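Local coordinates for protein dehalogenase-like hydrolase (Ralstonia solanacearum, PDB 3UMB) that probably catalyses the hydrolytic dehalogenation of small (S)-2-haloalkanoic acids to the corresponding (R)-2-hydroxyalkanoic acids, releasing halide, at residues A[58-64]-A[149-154]. Sequence-based numbering, arbitrary orientation.
Sequences GEHYKPF and DAVRLY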
# COMPACT_ATOMS: atom_id res chain seq x y z
N GLY A 58 -4.95 15.37 -4.80
CA GLY A 58 -3.60 15.62 -5.22
C GLY A 58 -2.77 16.43 -4.25
O GLY A 58 -1.66 16.81 -4.59
N GLU A 59 -3.28 16.65 -3.04
CA GLU A 59 -2.61 17.45 -2.04
C GLU A 59 -1.20 16.97 -1.71
O GLU A 59 -0.37 17.77 -1.30
CB GLU A 59 -3.41 17.44 -0.75
CG GLU A 59 -4.72 18.20 -0.83
CD GLU A 59 -5.89 17.39 -1.40
OE1 GLU A 59 -5.69 16.31 -2.04
OE2 GLU A 59 -7.03 17.88 -1.19
N HIS A 60 -0.93 15.68 -1.87
CA HIS A 60 0.38 15.14 -1.52
C HIS A 60 1.05 14.46 -2.68
O HIS A 60 1.94 13.67 -2.49
CB HIS A 60 0.28 14.24 -0.28
CG HIS A 60 -0.24 14.96 0.92
ND1 HIS A 60 0.48 15.94 1.58
CD2 HIS A 60 -1.42 14.87 1.56
CE1 HIS A 60 -0.24 16.41 2.58
NE2 HIS A 60 -1.39 15.77 2.61
N TYR A 61 0.69 14.85 -3.89
CA TYR A 61 1.26 14.26 -5.06
C TYR A 61 2.73 14.65 -5.20
O TYR A 61 3.14 15.73 -4.88
CB TYR A 61 0.49 14.70 -6.33
CG TYR A 61 1.11 14.17 -7.61
CD1 TYR A 61 0.91 12.85 -8.01
CD2 TYR A 61 1.96 14.97 -8.40
CE1 TYR A 61 1.50 12.35 -9.12
CE2 TYR A 61 2.54 14.47 -9.58
CZ TYR A 61 2.33 13.17 -9.92
OH TYR A 61 2.91 12.64 -11.07
N LYS A 62 3.50 13.73 -5.75
CA LYS A 62 4.86 13.97 -6.15
C LYS A 62 5.12 13.01 -7.30
O LYS A 62 4.62 11.87 -7.27
CB LYS A 62 5.76 13.67 -4.97
CG LYS A 62 7.23 13.84 -5.15
CD LYS A 62 7.93 13.35 -3.81
CE LYS A 62 9.36 13.86 -3.64
NZ LYS A 62 9.70 14.08 -2.20
N PRO A 63 5.88 13.46 -8.33
CA PRO A 63 6.01 12.58 -9.51
C PRO A 63 6.74 11.30 -9.18
O PRO A 63 7.54 11.27 -8.26
CB PRO A 63 6.80 13.43 -10.55
CG PRO A 63 6.93 14.81 -9.98
CD PRO A 63 6.54 14.77 -8.48
N PHE A 64 6.43 10.26 -9.95
CA PHE A 64 6.82 8.90 -9.68
C PHE A 64 8.33 8.74 -9.55
O PHE A 64 8.80 7.83 -8.85
CB PHE A 64 6.32 8.02 -10.81
CG PHE A 64 6.33 6.52 -10.52
CD1 PHE A 64 5.74 5.99 -9.36
CD2 PHE A 64 6.89 5.63 -11.41
CE1 PHE A 64 5.71 4.65 -9.13
CE2 PHE A 64 6.89 4.23 -11.15
CZ PHE A 64 6.27 3.76 -10.03
N ASP A 149 0.36 11.62 -13.99
CA ASP A 149 0.76 12.96 -13.65
C ASP A 149 -0.25 14.06 -14.07
O ASP A 149 -0.27 15.15 -13.51
CB ASP A 149 2.10 13.24 -14.31
CG ASP A 149 2.70 14.54 -13.86
OD1 ASP A 149 3.29 14.63 -12.75
OD2 ASP A 149 2.58 15.47 -14.65
N ALA A 150 -1.05 13.77 -15.07
CA ALA A 150 -2.10 14.68 -15.58
C ALA A 150 -3.14 14.92 -14.50
O ALA A 150 -3.74 16.01 -14.45
CB ALA A 150 -2.76 14.03 -16.83
N VAL A 151 -3.37 13.92 -13.63
CA VAL A 151 -4.37 14.06 -12.62
C VAL A 151 -3.78 14.13 -11.21
O VAL A 151 -4.52 14.32 -10.27
CB VAL A 151 -5.39 12.94 -12.76
CG1 VAL A 151 -6.10 13.05 -14.17
CG2 VAL A 151 -4.70 11.55 -12.61
N ARG A 152 -2.46 13.97 -11.04
CA ARG A 152 -1.85 14.11 -9.73
C ARG A 152 -2.36 13.08 -8.74
O ARG A 152 -2.36 13.31 -7.55
CB ARG A 152 -2.04 15.55 -9.21
CG ARG A 152 -1.38 16.66 -10.16
CD ARG A 152 -1.58 18.10 -9.68
NE ARG A 152 -1.34 18.27 -8.25
CZ ARG A 152 -0.15 18.43 -7.70
NH1 ARG A 152 0.94 18.45 -8.48
NH2 ARG A 152 -0.05 18.57 -6.38
N LEU A 153 -2.72 11.91 -9.24
CA LEU A 153 -3.25 10.83 -8.39
C LEU A 153 -2.84 9.48 -8.97
O LEU A 153 -2.96 9.24 -10.22
CB LEU A 153 -4.78 10.89 -8.31
CG LEU A 153 -5.40 12.06 -7.51
CD1 LEU A 153 -6.80 12.27 -7.97
CD2 LEU A 153 -5.36 11.87 -5.95
N TYR A 154 -2.39 8.59 -8.10
CA TYR A 154 -1.90 7.28 -8.54
C TYR A 154 -3.03 6.28 -8.57
O TYR A 154 -4.01 6.40 -7.84
CB TYR A 154 -0.81 6.81 -7.59
CG TYR A 154 0.47 7.56 -7.78
CD1 TYR A 154 0.85 8.52 -6.90
CD2 TYR A 154 1.31 7.29 -8.87
CE1 TYR A 154 2.04 9.24 -7.08
CE2 TYR A 154 2.49 8.03 -9.09
CZ TYR A 154 2.87 8.97 -8.16
OH TYR A 154 4.07 9.69 -8.31
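G58 and R152 bring the two loops closest, CA to CA 5.1 Å, while the CA atoms of P63 and D149 are 6.7 Å apart. Segment 58-64 opens with a type I turn, G58 to Y61; P63 is the N-cap of helix 64-78, which F64 begins. The CG of Y61 is anti to the backbone N (chi1 177°), which lays the ring across the 149-154 loop. R152 CA sits over one face, 3.7 Å from the ring centroid, a CH-pi contact. At the ring edge, Y61 OH donates to D149 OD1 at 2.6 Å; OD1 accepts through its anti lone pair. Y61 CB and CD2 lie over the rim of one R152 guanidinium face, without stacking. R152 NH2 makes a weak bond to G58 O (3.0 Å). Y154 reaches past Y61 in a slid pair, planes 29° apart, with little overlap. Y154 OH donates to K62 O, which lies in the ring plane; the 2.5 Å length is doubtfully short. F64 CD1 packs on Y154 CE2 at 3.8 Å. Y154 N hydrogen-bonds S52 OG of helix 33-54. K62 NZ forms salt bridges with D70 and D209 of the second subunit. The contact joins the cap-side loop to the loop after core strand 144-147 of the HAD fold. The two hydroxyl bonds run in opposite directions between the loops, and each fixes its ring; the weak R152 bond adds less.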